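Local coordinates for protein glucokinase (PDB 3VGL) that probably phosphorylates D-glucose to glucose 6-phosphate at the expense of ATP, as a glucokinase of the ROK family, at residues 109-114 / 306-311; 16-21 / 53-58. One frame throughout, in Å; residues are numbered along the deposited sequence.

Contact 1: residues 109-114 / 306-311; sequences AAWGEY and AADLAR
The indole of W111 leans from helix 105-116 against helix 301-311 and is held there in two directions, by D308 at its edge and by L309 over one face. The contact packs the last helix of the chain against helix 105-116, away from the glucose and nucleotide sites. With CG anti to the backbone N (chi1 -176°), the ring reaches across to the second helix with its pyrrole side leading. W111 NE1 gives its hydrogen to D308 OD2 at 2.9 Å, an N-H...O angle of 159°. The carboxylate lies nearly coplanar with the indole, and OD2 accepts through its anti lone pair, the one turned away from OD1. Over the ring, L309 CD2 sits 3.7 Å from the centroid of the five-membered ring of W111, almost on its normal, in a CH-pi contact. The leucine branch point closes the same side, with L309 CG 3.5 Å from W111 CD1. D308 is also tied to charge: R311, one turn on, brings NH2 to D308 OD1 at 3.1 Å in a salt bridge, and R115 pairs with OD2. Were W111 an alanine, D308 OD2 would probably lose its indole donor and a gap would open beside the L309 methyls. Two arginines and an indole N-H thus share one buried carboxylate, which probably keeps it ionised and fixes its plane, while the leucine holds the indole from above.

Contact 2: residues 16-21 / 53-58; sequences AGVVDE and EGHDVE
V18 and V57 meet methyl to methyl, V18 CG2 lying 3.8 Å from V57 CG2, and this pair forms the close-packed side of the contact. Both methyls stand anti to their own carbonyl carbon, and both CB atoms point toward the opposite segment. V18 is buried, and its side chain also touches L3 and I5 of strand 3-9, the strand that runs between the two partners in the sheet; V57 likewise rests on I5. Toward H55 the fit is looser. V18 CG2 is 4.0 Å from H55 CB, while V18 CG1 lies over one face of the imidazole, offset toward the rim and 4.2 Å from H55 CG. With its CG beside the backbone N (chi1 -59°), H55 presents that face and its CB to V18 at the more open border, where it also touches L26. The residues flanking H55, G54 and D56, are exposed, so this border of the contact faces solvent. V18 of strand 13-19 thus meets V57 across strand 3-9, in a mixed sheet ordered 29-32, 13-19, 3-9, 57-64, 100-104. This 3-2-1-4-5 order, with strand 13-19 alone antiparallel to the others, is that of the ribonuclease H-like sheet of the actin-like ATPase clan, to which the ROK family belongs.

From the N terminus the chain runs through strand 3-9 and then strand 13-19, and by way of strand 29-32 and helix 37-52 returns at 53-58, where contact 2 closes a short loop inside the N-terminal sheet. Contact 1 opens much later, at helix 105-116, and closes only at helix 301-311, after the chain has built the second five-stranded sheet. The two loops therefore follow in series, neither nested nor crossed. They nevertheless adjoin in space, their centres about 14 Å apart: R311 of contact 1 reaches the V19 carbonyl, and A307 packs on V19. The C-terminal helix thus joins the N-terminal sheet to helix 105-116.

Contact 1: residues 109-114 / 306-311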
loop_
_atom_site.group_PDB
_atom_site.type_symbol
_atom_site.label_atom_id
_atom_site.label_comp_id
_atom_site.label_asym_id
_atom_site.label_seq_id
_atom_site.Cartn_x
_atom_site.Cartn_y
_atom_site.Cartn_z
ATOM N N ALA A 109 -12.304 29.186 -1.027
ATOM C CA ALA A 109 -11.762 29.156 -2.394
ATOM C C ALA A 109 -12.793 28.605 -3.395
ATOM O O ALA A 109 -12.945 29.155 -4.490
ATOM C CB ALA A 109 -10.462 28.328 -2.443
ATOM N N ALA A 110 -13.472 27.511 -3.029
ATOM C CA ALA A 110 -14.519 26.936 -3.878
ATOM C C ALA A 110 -15.597 27.979 -4.187
ATOM O O ALA A 110 -16.001 28.166 -5.353
ATOM C CB ALA A 110 -15.140 25.717 -3.209
ATOM N N TRP A 111 -16.053 28.648 -3.135
ATOM C CA TRP A 111 -17.058 29.692 -3.284
ATOM C C TRP A 111 -16.553 30.832 -4.195
ATOM O O TRP A 111 -17.286 31.287 -5.097
ATOM C CB TRP A 111 -17.506 30.196 -1.906
ATOM C CG TRP A 111 -18.612 31.199 -2.013
ATOM C CD1 TRP A 111 -18.518 32.549 -1.822
ATOM C CD2 TRP A 111 -19.974 30.931 -2.377
ATOM N NE1 TRP A 111 -19.750 33.142 -2.044
ATOM C CE2 TRP A 111 -20.658 32.174 -2.381
ATOM C CE3 TRP A 111 -20.685 29.763 -2.705
ATOM C CZ2 TRP A 111 -22.026 32.278 -2.691
ATOM C CZ3 TRP A 111 -22.039 29.866 -3.016
ATOM C CH2 TRP A 111 -22.694 31.121 -2.997
ATOM N N GLY A 112 -15.317 31.290 -3.980
ATOM C CA GLY A 112 -14.738 32.369 -4.816
ATOM C C GLY A 112 -14.712 31.976 -6.282
ATOM O O GLY A 112 -15.065 32.760 -7.152
ATOM N N GLU A 113 -14.300 30.742 -6.564
ATOM C CA GLU A 113 -14.239 30.265 -7.950
ATOM C C GLU A 113 -15.620 30.050 -8.548
ATOM O O GLU A 113 -15.835 30.280 -9.747
ATOM C CB GLU A 113 -13.401 28.987 -8.037
ATOM C CG GLU A 113 -11.898 29.264 -7.840
ATOM C CD GLU A 113 -11.317 30.109 -8.973
ATOM O OE1 GLU A 113 -11.630 29.835 -10.158
ATOM O OE2 GLU A 113 -10.511 31.017 -8.686
ATOM N N TYR A 114 -16.561 29.616 -7.716
ATOM C CA TYR A 114 -17.936 29.405 -8.169
ATOM C C TYR A 114 -18.572 30.748 -8.578
ATOM O O TYR A 114 -19.207 30.873 -9.638
ATOM C CB TYR A 114 -18.752 28.707 -7.081
ATOM C CG TYR A 114 -20.220 28.688 -7.401
ATOM C CD1 TYR A 114 -20.716 27.905 -8.446
ATOM C CD2 TYR A 114 -21.103 29.486 -6.692
ATOM C CE1 TYR A 114 -22.072 27.914 -8.760
ATOM C CE2 TYR A 114 -22.450 29.506 -6.998
ATOM C CZ TYR A 114 -22.927 28.715 -8.026
ATOM O OH TYR A 114 -24.268 28.749 -8.319
ATOM N N ALA A 306 -13.826 34.205 0.876
ATOM C CA ALA A 306 -14.080 34.541 2.273
ATOM C C ALA A 306 -14.704 35.933 2.426
ATOM O O ALA A 306 -15.645 36.102 3.200
ATOM C CB ALA A 306 -12.798 34.433 3.100
ATOM N N ALA A 307 -14.191 36.891 1.659
ATOM C CA ALA A 307 -14.768 38.251 1.600
ATOM C C ALA A 307 -16.231 38.173 1.186
ATOM O O ALA A 307 -17.093 38.819 1.791
ATOM C CB ALA A 307 -13.992 39.127 0.630
ATOM N N ASP A 308 -16.523 37.378 0.156
ATOM C CA ASP A 308 -17.884 37.319 -0.335
ATOM C C ASP A 308 -18.795 36.596 0.644
ATOM O O ASP A 308 -19.946 36.971 0.797
ATOM C CB ASP A 308 -17.969 36.710 -1.733
ATOM C CG ASP A 308 -19.321 36.932 -2.375
ATOM O OD1 ASP A 308 -19.647 38.090 -2.763
ATOM O OD2 ASP A 308 -20.086 35.963 -2.476
ATOM N N LEU A 309 -18.279 35.558 1.319
ATOM C CA LEU A 309 -19.074 34.860 2.328
ATOM C C LEU A 309 -19.388 35.766 3.536
ATOM O O LEU A 309 -20.418 35.599 4.187
ATOM C CB LEU A 309 -18.404 33.530 2.750
ATOM C CG LEU A 309 -18.451 32.416 1.690
ATOM C CD1 LEU A 309 -17.457 31.313 2.018
ATOM C CD2 LEU A 309 -19.854 31.812 1.527
ATOM N N ALA A 310 -18.517 36.734 3.812
ATOM C CA ALA A 310 -18.777 37.716 4.869
ATOM C C ALA A 310 -19.934 38.628 4.468
ATOM O O ALA A 310 -20.757 38.987 5.305
ATOM C CB ALA A 310 -17.526 38.537 5.171
ATOM N N ARG A 311 -19.983 38.980 3.183
ATOM C CA ARG A 311 -20.990 39.908 2.639
ATOM C C ARG A 311 -22.383 39.285 2.650
ATOM O O ARG A 311 -23.377 39.992 2.792
ATOM C CB ARG A 311 -20.595 40.320 1.221
ATOM C CG ARG A 311 -21.427 41.417 0.574
ATOM C CD ARG A 311 -20.553 42.197 -0.411
ATOM N NE ARG A 311 -19.724 41.274 -1.180
ATOM C CZ ARG A 311 -18.478 41.514 -1.585
ATOM N NH1 ARG A 311 -17.886 42.684 -1.311
ATOM N NH2 ARG A 311 -17.825 40.563 -2.261
#

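Contact 2: residues 16-21 / 53-58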
loop_
_atom_site.group_PDB
_atom_site.type_symbol
_atom_site.label_atom_id
_atom_site.label_comp_id
_atom_site.label_asym_id
_atom_site.label_seq_id
_atom_site.Cartn_x
_atom_site.Cartn_y
_atom_site.Cartn_z
ATOM N N ALA A 16 -4.610 39.081 2.892
ATOM C CA ALA A 16 -5.872 39.771 3.047
ATOM C C ALA A 16 -6.052 40.785 1.936
ATOM O O ALA A 16 -5.080 41.243 1.317
ATOM C CB ALA A 16 -5.966 40.445 4.407
ATOM N N GLY A 17 -7.305 41.104 1.668
ATOM C CA GLY A 17 -7.605 42.155 0.712
ATOM C C GLY A 17 -9.021 42.631 0.803
ATOM O O GLY A 17 -9.907 41.910 1.255
ATOM N N VAL A 18 -9.228 43.879 0.376
ATOM C CA VAL A 18 -10.556 44.418 0.224
ATOM C C VAL A 18 -11.115 43.901 -1.093
ATOM O O VAL A 18 -10.412 43.877 -2.104
ATOM C CB VAL A 18 -10.521 45.982 0.247
ATOM C CG1 VAL A 18 -11.821 46.572 -0.249
ATOM C CG2 VAL A 18 -10.193 46.455 1.682
ATOM N N VAL A 19 -12.353 43.434 -1.052
ATOM C CA VAL A 19 -12.979 42.819 -2.214
ATOM C C VAL A 19 -14.336 43.452 -2.417
ATOM O O VAL A 19 -15.116 43.605 -1.458
ATOM C CB VAL A 19 -13.142 41.281 -2.020
ATOM C CG1 VAL A 19 -13.792 40.654 -3.249
ATOM C CG2 VAL A 19 -11.795 40.609 -1.705
ATOM N N ASP A 20 -14.607 43.848 -3.664
ATOM C CA ASP A 20 -15.888 44.455 -3.983
ATOM C C ASP A 20 -16.923 43.404 -4.326
ATOM O O ASP A 20 -16.639 42.202 -4.253
ATOM C CB ASP A 20 -15.775 45.581 -5.044
ATOM C CG ASP A 20 -15.587 45.073 -6.479
ATOM O OD1 ASP A 20 -15.623 43.864 -6.762
ATOM O OD2 ASP A 20 -15.408 45.911 -7.372
ATOM N N GLU A 21 -18.116 43.866 -4.700
ATOM C CA GLU A 21 -19.284 42.991 -4.940
ATOM C C GLU A 21 -19.129 42.088 -6.159
ATOM O O GLU A 21 -19.797 41.067 -6.259
ATOM C CB GLU A 21 -20.541 43.847 -5.109
ATOM C CG GLU A 21 -20.797 44.861 -3.986
ATOM C CD GLU A 21 -21.871 44.400 -3.009
ATOM O OE1 GLU A 21 -22.098 43.176 -2.906
ATOM O OE2 GLU A 21 -22.495 45.270 -2.352
ATOM N N GLU A 53 -6.507 49.968 4.490
ATOM C CA GLU A 53 -6.018 51.350 4.234
ATOM C C GLU A 53 -6.711 51.973 3.043
ATOM O O GLU A 53 -6.632 51.441 1.942
ATOM C CB GLU A 53 -4.490 51.369 4.014
ATOM C CG GLU A 53 -3.867 52.755 3.784
ATOM C CD GLU A 53 -2.331 52.732 3.655
ATOM O OE1 GLU A 53 -1.740 51.623 3.710
ATOM O OE2 GLU A 53 -1.724 53.824 3.492
ATOM N N GLY A 54 -7.374 53.113 3.268
ATOM C CA GLY A 54 -8.070 53.836 2.209
ATOM C C GLY A 54 -9.493 53.427 1.906
ATOM O O GLY A 54 -10.154 54.062 1.077
ATOM N N HIS A 55 -9.985 52.381 2.567
ATOM C CA HIS A 55 -11.266 51.805 2.156
ATOM C C HIS A 55 -12.266 51.750 3.291
ATOM O O HIS A 55 -11.911 51.468 4.427
ATOM C CB HIS A 55 -11.064 50.387 1.590
ATOM C CG HIS A 55 -10.145 50.334 0.406
ATOM N ND1 HIS A 55 -10.559 50.621 -0.879
ATOM C CD2 HIS A 55 -8.824 50.047 0.321
ATOM C CE1 HIS A 55 -9.539 50.495 -1.708
ATOM N NE2 HIS A 55 -8.472 50.158 -1.005
ATOM N N ASP A 56 -13.530 51.987 2.954
ATOM C CA ASP A 56 -14.623 51.815 3.904
ATOM C C ASP A 56 -15.065 50.339 3.889
ATOM O O ASP A 56 -15.645 49.871 2.909
ATOM C CB ASP A 56 -15.801 52.725 3.530
ATOM C CG ASP A 56 -15.452 54.208 3.588
ATOM O OD1 ASP A 56 -14.701 54.634 4.498
ATOM O OD2 ASP A 56 -15.954 54.955 2.724
ATOM N N VAL A 57 -14.775 49.634 4.979
ATOM C CA VAL A 57 -14.971 48.175 5.077
ATOM C C VAL A 57 -16.088 47.803 6.061
ATOM O O VAL A 57 -16.102 48.276 7.201
ATOM C CB VAL A 57 -13.645 47.477 5.485
ATOM C CG1 VAL A 57 -13.859 45.995 5.791
ATOM C CG2 VAL A 57 -12.589 47.662 4.401
ATOM N N GLU A 58 -16.978 46.911 5.621
ATOM C CA GLU A 58 -18.220 46.566 6.321
ATOM C C GLU A 58 -18.147 45.280 7.161
ATOM O O GLU A 58 -18.857 45.132 8.165
ATOM C CB GLU A 58 -19.317 46.399 5.279
ATOM C CG GLU A 58 -20.726 46.577 5.785
ATOM C CD GLU A 58 -21.591 47.329 4.783
ATOM O OE1 GLU A 58 -21.685 46.883 3.618
ATOM O OE2 GLU A 58 -22.176 48.369 5.157
#